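Local atomic coordinates of gamma-glutamylcyclotransferase (Homo sapiens, PDB entry 3CRY), a protein that catalyses the formation of 5-oxoproline from gamma-glutamyl dipeptides, releasing the free amino acid, and may play a significant role in glutathione homeostasis. Residues A[19-24]-A[82-87]; A[25-30]-A[143-148]; A[44-49]-A[110-115]. The protein carries 1 engineered substitution. All blocks are in the same frame, centred on the assembly; numbering follows the deposited sequence. Where two conformers were deposited one is given.

From the N terminus, strand 16-21 reaches its partner 77-87 in interaction 1, closing a loop that spans most of the first half of the chain. Just beyond the segment 19-24, residues 25-30 meet helix 137-149 in interaction 2, a longer closure that crosses the first. Interaction 3 pairs strand 39-46 with 106-114; it too crosses interaction 1 but is nested within interaction 2. Interactions 1 and 3 share one sheet, since strands 77-87 and 39-46 are neighbours, and Phe20 packs against Ala44 and Val112. Interaction 2 fastens helices beside that sheet, joined to interaction 1 where Trp84 NE1 and Tyr19 OH both bond to Asn25.

Interaction 1: A[19-24]-A[82-87]; sequences YFAYGS and VVWKMN. With ACT (acetate ion), chain C.
Tyr19 and Trp84 form a hydrogen-bonded pair between antiparallel strands 16-21 and 77-87, and their side chains lie on the same face of the sheet. Tyr19 N gives a bond of 2.8 Å to Trp84 O, and Trp84 N returns one of 2.8 Å to Tyr19 O. Two residues on, Ala21 and Val82 repeat this exchange. Tyr19 CG stands anti to its backbone N (chi1 161°) and Trp84 CG anti to its carbonyl carbon (chi1 -62°); the side chains cross obliquely, with Tyr19 CD2 3.8 Å from Trp84 CD1. Their planes are inclined by only 25°, yet the rings are slid so far apart that they barely overlap. Met86 runs alongside Tyr19 and adds a Met-aromatic contact, with SD 4.0 Å from CD2 of that ring. The indole is confined by Ala21 CB, in plane at its edge and 3.8 Å from NE1, and by Val82, whose CG1 sits over one face, displaced toward the rim. Both polar tips are satisfied by Asn25: Tyr19 OH bonds to its ND2 and Trp84 NE1 to its O. All of residues 19-24 are inferred to bind substrate, and beyond the strand the chain turns into a loop at 22-24. Here an acetate, probably from the crystallisation liquor, has one oxygen, O, bonded by Ser24 N at 3.0 Å and by Ser24 OG at 2.9 Å; Tyr139 OH bonds the acetate as well. The Tyr19 side chain also lies about 4 Å from that of the engineered Gln98, at the proton-acceptor position. Paired backbone bonds and packed aromatics therefore fix the strand from which the loop departs, and the acetate is consistent with a pocket that receives a carboxylate.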
# COMPACT_ATOMS: atom_id res chain seq x y z
N TYR A 19 3.20 14.60 -3.27
CA TYR A 19 2.86 13.41 -4.05
C TYR A 19 4.13 12.90 -4.74
O TYR A 19 4.78 13.65 -5.46
CB TYR A 19 1.75 13.74 -5.08
CG TYR A 19 1.65 12.72 -6.21
CD1 TYR A 19 1.49 11.35 -5.94
CD2 TYR A 19 1.69 13.13 -7.54
CE1 TYR A 19 1.43 10.41 -6.98
CE2 TYR A 19 1.60 12.19 -8.59
CZ TYR A 19 1.48 10.85 -8.31
OH TYR A 19 1.41 9.92 -9.32
N PHE A 20 4.48 11.63 -4.52
CA PHE A 20 5.68 11.03 -5.11
C PHE A 20 5.30 10.23 -6.36
O PHE A 20 4.59 9.21 -6.27
CB PHE A 20 6.40 10.13 -4.08
CG PHE A 20 7.61 9.38 -4.62
CD1 PHE A 20 8.82 10.05 -4.82
CD2 PHE A 20 7.54 8.00 -4.89
CE1 PHE A 20 9.96 9.37 -5.32
CE2 PHE A 20 8.67 7.31 -5.35
CZ PHE A 20 9.89 8.00 -5.57
N ALA A 21 5.72 10.75 -7.51
CA ALA A 21 5.48 10.09 -8.81
C ALA A 21 6.69 9.33 -9.32
O ALA A 21 7.79 9.85 -9.28
CB ALA A 21 5.06 11.12 -9.86
N TYR A 22 6.47 8.11 -9.82
CA TYR A 22 7.55 7.30 -10.38
C TYR A 22 7.29 6.75 -11.81
O TYR A 22 8.15 6.06 -12.38
CB TYR A 22 7.87 6.15 -9.41
CG TYR A 22 6.69 5.27 -9.09
CD1 TYR A 22 6.29 4.24 -9.97
CD2 TYR A 22 5.95 5.47 -7.91
CE1 TYR A 22 5.18 3.45 -9.70
CE2 TYR A 22 4.83 4.66 -7.61
CZ TYR A 22 4.46 3.66 -8.51
OH TYR A 22 3.37 2.86 -8.25
N GLY A 23 6.09 7.02 -12.34
CA GLY A 23 5.66 6.52 -13.66
C GLY A 23 5.42 7.68 -14.62
O GLY A 23 6.26 8.59 -14.69
N SER A 24 4.29 7.67 -15.34
CA SER A 24 4.06 8.70 -16.39
C SER A 24 3.88 10.08 -15.78
O SER A 24 4.05 11.09 -16.48
CB SER A 24 2.85 8.35 -17.28
OG SER A 24 1.68 8.29 -16.49
N VAL A 82 9.76 12.00 -8.76
CA VAL A 82 9.52 13.44 -8.63
C VAL A 82 8.47 13.64 -7.55
O VAL A 82 7.41 12.99 -7.59
CB VAL A 82 9.01 14.09 -9.95
CG1 VAL A 82 8.47 15.53 -9.70
CG2 VAL A 82 10.13 14.09 -11.01
N VAL A 83 8.77 14.54 -6.62
CA VAL A 83 7.80 14.98 -5.61
C VAL A 83 7.08 16.22 -6.15
O VAL A 83 7.73 17.24 -6.49
CB VAL A 83 8.46 15.25 -4.23
CG1 VAL A 83 7.42 15.73 -3.25
CG2 VAL A 83 9.16 13.96 -3.70
N TRP A 84 5.75 16.12 -6.21
CA TRP A 84 4.87 17.22 -6.61
C TRP A 84 4.14 17.81 -5.41
O TRP A 84 3.63 17.07 -4.56
CB TRP A 84 3.82 16.74 -7.62
CG TRP A 84 4.40 16.22 -8.92
CD1 TRP A 84 4.63 14.91 -9.24
CD2 TRP A 84 4.83 17.00 -10.04
NE1 TRP A 84 5.18 14.82 -10.50
CE2 TRP A 84 5.31 16.08 -11.02
CE3 TRP A 84 4.84 18.38 -10.33
CZ2 TRP A 84 5.82 16.51 -12.28
CZ3 TRP A 84 5.34 18.80 -11.58
CH2 TRP A 84 5.83 17.86 -12.53
N LYS A 85 4.05 19.14 -5.35
CA LYS A 85 3.22 19.79 -4.33
C LYS A 85 1.85 20.07 -4.92
O LYS A 85 1.72 20.70 -5.99
CB LYS A 85 3.87 21.10 -3.89
CG LYS A 85 3.16 21.78 -2.71
CD LYS A 85 3.93 23.06 -2.38
CE LYS A 85 3.64 23.55 -0.98
NZ LYS A 85 4.20 24.93 -0.83
N MET A 86 0.82 19.60 -4.22
CA MET A 86 -0.56 19.73 -4.69
C MET A 86 -1.48 20.26 -3.59
O MET A 86 -1.17 20.11 -2.40
CB MET A 86 -1.05 18.37 -5.19
CG MET A 86 -0.37 17.94 -6.50
SD MET A 86 -0.80 16.27 -7.02
CE MET A 86 -2.48 16.54 -7.54
N ASN A 87 -2.59 20.89 -3.97
CA ASN A 87 -3.57 21.33 -2.98
C ASN A 87 -4.38 20.15 -2.43
O ASN A 87 -4.72 19.23 -3.17
CB ASN A 87 -4.50 22.41 -3.52
CG ASN A 87 -5.30 23.09 -2.41
OD1 ASN A 87 -6.30 22.57 -1.94
ND2 ASN A 87 -4.83 24.26 -1.98
C ACT C . 0.90 6.08 -13.86
O ACT C . 1.85 6.02 -14.68
OXT ACT C . 0.90 7.08 -13.09
CH3 ACT C . -0.19 5.03 -13.79

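Interaction 2: A[25-30]-A[143-148]; sequences NLLTER and ICMGAK
The end of a short 3-10 turn at Leu26, and Leu27 after it at the N-cap position of helix 28-34, pass over Gly146 of helix 137-149; the contact docks this connection, which follows the first strand of the main sheet, onto a flanking helix. The backbones touch directly, Leu27 CA lying 3.6 Å from Gly146 CA. Gly146 has no side chain to intervene, and the peptide joining the two leucines rests directly on it. Leu26 comes first. Its CB lies against the Gly146 main chain, while CG is anti to the carbonyl carbon (chi1 -71°), and the side chain crosses Ile143 at a slant. There CD1 touches Ile143 at 4.0 Å from CG2 and 3.8 Å from O, the same carbonyl oxygen that accepts the helical bond from Ala147 N. Leu26 O comes within 3.5 Å of Gly146 CA, and its hydrogen-bonding partner is Asn150 ND2, just past the C-terminal end of helix 137-149, where Thr28 OG1 is hydrogen-bonded to Glu149 OE1 and Asn150 ND2. The other methyl of Leu26, CD2, packs on Val82 of strand 77-87, so this one side chain links sheet and helix.

Leu27 follows. Its CG is anti to the backbone N (chi1 -173°) and chi2 of 67° sets CD1, which stands over the Gly146 backbone, 3.6 Å from Gly146 N and 3.9 Å from Met145 CB. Ile179 of helix 174-181 packs against both Leu27 and Met145, bringing a third helix to this cluster. The opening turn of helix 28-34 closes on Leu27 itself, through a weak bond of 3.0 Å from Arg30 N to Leu27 O.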
# COMPACT_ATOMS: atom_id res chain seq x y z
N ASN A 25 3.54 10.14 -14.48
CA ASN A 25 3.49 11.44 -13.79
C ASN A 25 4.87 12.08 -13.50
O ASN A 25 4.94 13.17 -12.92
CB ASN A 25 2.61 11.40 -12.53
CG ASN A 25 1.10 11.39 -12.85
OD1 ASN A 25 0.66 11.84 -13.93
ND2 ASN A 25 0.31 10.89 -11.91
N LEU A 26 5.96 11.42 -13.91
CA LEU A 26 7.27 12.08 -13.96
C LEU A 26 7.29 13.24 -14.96
O LEU A 26 8.10 14.17 -14.79
CB LEU A 26 8.36 11.08 -14.38
CG LEU A 26 8.74 10.00 -13.37
CD1 LEU A 26 9.70 9.00 -14.04
CD2 LEU A 26 9.36 10.62 -12.09
N LEU A 27 6.43 13.19 -15.99
CA LEU A 27 6.43 14.22 -17.04
C LEU A 27 5.44 15.35 -16.72
O LEU A 27 4.26 15.12 -16.50
CB LEU A 27 6.08 13.60 -18.40
CG LEU A 27 6.23 14.58 -19.58
CD1 LEU A 27 7.70 14.98 -19.81
CD2 LEU A 27 5.62 13.96 -20.83
N THR A 28 5.95 16.57 -16.71
CA THR A 28 5.14 17.73 -16.29
C THR A 28 3.87 17.89 -17.15
O THR A 28 2.77 18.09 -16.61
CB THR A 28 5.99 19.01 -16.30
OG1 THR A 28 7.13 18.78 -15.49
CG2 THR A 28 5.22 20.20 -15.75
N GLU A 29 4.01 17.79 -18.48
CA GLU A 29 2.83 17.91 -19.34
C GLU A 29 1.79 16.80 -19.13
O GLU A 29 0.59 17.04 -19.28
CB GLU A 29 3.19 18.04 -20.82
CG GLU A 29 2.05 18.70 -21.62
CD GLU A 29 2.32 18.81 -23.11
OE1 GLU A 29 3.45 18.52 -23.55
OE2 GLU A 29 1.37 19.17 -23.87
N ARG A 30 2.26 15.62 -18.74
CA ARG A 30 1.35 14.51 -18.48
C ARG A 30 0.59 14.74 -17.18
O ARG A 30 -0.64 14.64 -17.18
CB ARG A 30 2.06 13.15 -18.45
CG ARG A 30 1.15 11.99 -18.01
CD ARG A 30 -0.06 11.77 -18.91
NE ARG A 30 -0.99 10.82 -18.28
CZ ARG A 30 -2.02 10.24 -18.89
NH1 ARG A 30 -2.29 10.51 -20.15
NH2 ARG A 30 -2.77 9.39 -18.22
N ILE A 143 7.77 8.16 -19.65
CA ILE A 143 8.56 8.00 -18.42
C ILE A 143 9.99 8.52 -18.61
O ILE A 143 10.50 9.26 -17.77
CB ILE A 143 8.52 6.52 -17.95
CG1 ILE A 143 7.14 6.23 -17.35
CG2 ILE A 143 9.62 6.20 -16.91
CD1 ILE A 143 6.86 4.76 -17.06
N CYS A 144 10.63 8.12 -19.71
CA CYS A 144 12.00 8.58 -19.97
C CYS A 144 12.09 10.11 -20.17
O CYS A 144 13.02 10.79 -19.65
CB CYS A 144 12.60 7.83 -21.16
SG CYS A 144 12.95 6.12 -20.74
N MET A 145 11.09 10.66 -20.86
CA MET A 145 11.02 12.13 -21.06
C MET A 145 10.90 12.87 -19.73
O MET A 145 11.58 13.87 -19.51
CB MET A 145 9.83 12.48 -21.94
CG MET A 145 10.06 12.18 -23.41
SD MET A 145 8.57 12.45 -24.40
CE MET A 145 8.28 14.21 -24.15
N GLY A 146 10.02 12.36 -18.87
CA GLY A 146 9.79 12.99 -17.56
C GLY A 146 11.04 12.90 -16.69
O GLY A 146 11.38 13.85 -15.97
N ALA A 147 11.72 11.75 -16.74
CA ALA A 147 12.93 11.55 -15.93
C ALA A 147 14.01 12.56 -16.34
O ALA A 147 14.72 13.13 -15.50
CB ALA A 147 13.43 10.11 -16.06
N LYS A 148 14.14 12.78 -17.64
CA LYS A 148 15.15 13.71 -18.15
C LYS A 148 14.77 15.16 -17.82
O LYS A 148 15.59 15.92 -17.30
CB LYS A 148 15.28 13.52 -19.66
CG LYS A 148 16.31 14.42 -20.29
CD LYS A 148 16.50 14.01 -21.74
CE LYS A 148 17.76 14.62 -22.29
NZ LYS A 148 17.42 15.89 -22.96

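Interaction 3: A[44-49]-A[110-115]; sequences ARLQDF and VKVATQ
Ala113 O is approached by two consecutive residues of strand 39-46: Arg45 N donates a hydrogen bond of 2.8 Å, and Ala44 CA makes a CA-H...O contact of 3.3 Å. Ala113 N bonds back to Arg45 O, completing a hydrogen-bonded antiparallel pair. Val112 wedges its two methyls between the neighbouring side chains, CG2 against Ala44 CB at 3.5 Å and CG1 against Leu46 CB at 3.9 Å. Leu46 has CG anti to its backbone N (chi1 178°) and crosses Val110 at about a right angle, CD1 lying 3.8 Å from Val110 CB. Past Leu46 the strands separate, and a water replaces direct pairing: it accepts from Gln47 N at 2.9 Å and donates to Lys111 O at 2.7 Å. The chain then turns a corner at 47 and 48, leaving Phe49 in a different sheet, with Leu46 CD2 over one face of its ring. Strand 39-46 runs between 106-114 and 77-87, Ala44 and Leu46 bonding to Gly81 and Val79 of the latter. Phe20 of strand 16-21 covers Leu46 and Val112, and Phe49 packs on Val106 of the second subunit.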
# COMPACT_ATOMS: atom_id res chain seq x y z
N ALA A 44 13.52 12.94 -5.62
CA ALA A 44 13.76 12.16 -4.39
C ALA A 44 13.90 10.67 -4.65
O ALA A 44 13.43 10.15 -5.67
CB ALA A 44 12.66 12.44 -3.36
N ARG A 45 14.54 9.98 -3.68
CA ARG A 45 14.81 8.55 -3.77
C ARG A 45 14.00 7.78 -2.74
O ARG A 45 14.00 8.11 -1.55
CB ARG A 45 16.32 8.28 -3.57
CG ARG A 45 16.67 6.80 -3.42
CD ARG A 45 18.16 6.45 -3.60
NE ARG A 45 19.08 7.27 -2.81
CZ ARG A 45 20.41 7.24 -2.96
NH1 ARG A 45 20.97 6.43 -3.87
NH2 ARG A 45 21.19 8.01 -2.21
N LEU A 46 13.29 6.74 -3.21
CA LEU A 46 12.63 5.81 -2.32
C LEU A 46 13.53 4.59 -2.12
O LEU A 46 13.79 3.82 -3.05
CB LEU A 46 11.22 5.45 -2.84
CG LEU A 46 10.41 4.43 -2.02
CD1 LEU A 46 10.11 4.93 -0.61
CD2 LEU A 46 9.12 4.07 -2.77
N GLN A 47 14.02 4.44 -0.89
CA GLN A 47 14.92 3.34 -0.55
C GLN A 47 14.15 2.02 -0.36
O GLN A 47 13.03 2.01 0.18
CB GLN A 47 15.71 3.73 0.72
CG GLN A 47 17.09 3.11 0.87
CD GLN A 47 18.00 3.35 -0.32
OE1 GLN A 47 18.29 2.43 -1.08
NE2 GLN A 47 18.42 4.60 -0.53
N ASP A 48 14.73 0.91 -0.81
CA ASP A 48 14.23 -0.43 -0.55
C ASP A 48 12.87 -0.73 -1.22
O ASP A 48 12.04 -1.48 -0.69
CB ASP A 48 14.20 -0.76 0.96
CG ASP A 48 15.57 -0.58 1.63
OD1 ASP A 48 16.57 -1.10 1.10
OD2 ASP A 48 15.64 0.12 2.67
N PHE A 49 12.68 -0.16 -2.41
CA PHE A 49 11.58 -0.52 -3.31
C PHE A 49 12.16 -0.75 -4.70
O PHE A 49 13.25 -0.22 -5.02
CB PHE A 49 10.55 0.61 -3.42
CG PHE A 49 9.57 0.69 -2.27
CD1 PHE A 49 9.97 1.18 -1.02
CD2 PHE A 49 8.22 0.32 -2.45
CE1 PHE A 49 9.05 1.29 0.03
CE2 PHE A 49 7.32 0.42 -1.40
CZ PHE A 49 7.72 0.92 -0.18
N VAL A 110 4.79 7.10 1.87
CA VAL A 110 6.21 6.73 1.83
C VAL A 110 7.09 7.85 2.34
O VAL A 110 6.70 9.01 2.30
CB VAL A 110 6.68 6.30 0.42
CG1 VAL A 110 6.06 4.96 0.01
CG2 VAL A 110 6.40 7.39 -0.60
N LYS A 111 8.28 7.49 2.81
CA LYS A 111 9.26 8.49 3.20
C LYS A 111 10.41 8.39 2.20
O LYS A 111 10.97 7.32 1.97
CB LYS A 111 9.70 8.23 4.64
CG LYS A 111 8.63 8.66 5.63
CD LYS A 111 8.87 8.11 7.03
CE LYS A 111 7.81 8.66 7.99
NZ LYS A 111 8.09 8.28 9.42
N VAL A 112 10.71 9.52 1.57
CA VAL A 112 11.73 9.57 0.52
C VAL A 112 12.84 10.55 0.91
O VAL A 112 12.66 11.39 1.80
CB VAL A 112 11.11 9.93 -0.87
CG1 VAL A 112 10.07 8.86 -1.30
CG2 VAL A 112 10.48 11.33 -0.83
N ALA A 113 14.00 10.41 0.29
CA ALA A 113 15.18 11.21 0.62
C ALA A 113 15.56 12.09 -0.56
O ALA A 113 15.66 11.62 -1.69
CB ALA A 113 16.35 10.29 1.00
N THR A 114 15.74 13.39 -0.30
CA THR A 114 16.18 14.32 -1.34
C THR A 114 17.68 14.09 -1.59
O THR A 114 18.34 13.34 -0.86
CB THR A 114 15.94 15.77 -0.91
OG1 THR A 114 16.82 16.08 0.18
CG2 THR A 114 14.52 15.98 -0.44
N GLN A 115 18.21 14.73 -2.63
CA GLN A 115 19.64 14.63 -2.93
C GLN A 115 20.51 15.37 -1.89
O GLN A 115 21.74 15.34 -1.97
CB GLN A 115 19.93 15.07 -4.38
CG GLN A 115 19.36 14.10 -5.42
CD GLN A 115 19.54 14.53 -6.87
OE1 GLN A 115 20.24 13.87 -7.64
NE2 GLN A 115 18.90 15.63 -7.25
O HOH W 1 13.20 5.99 1.40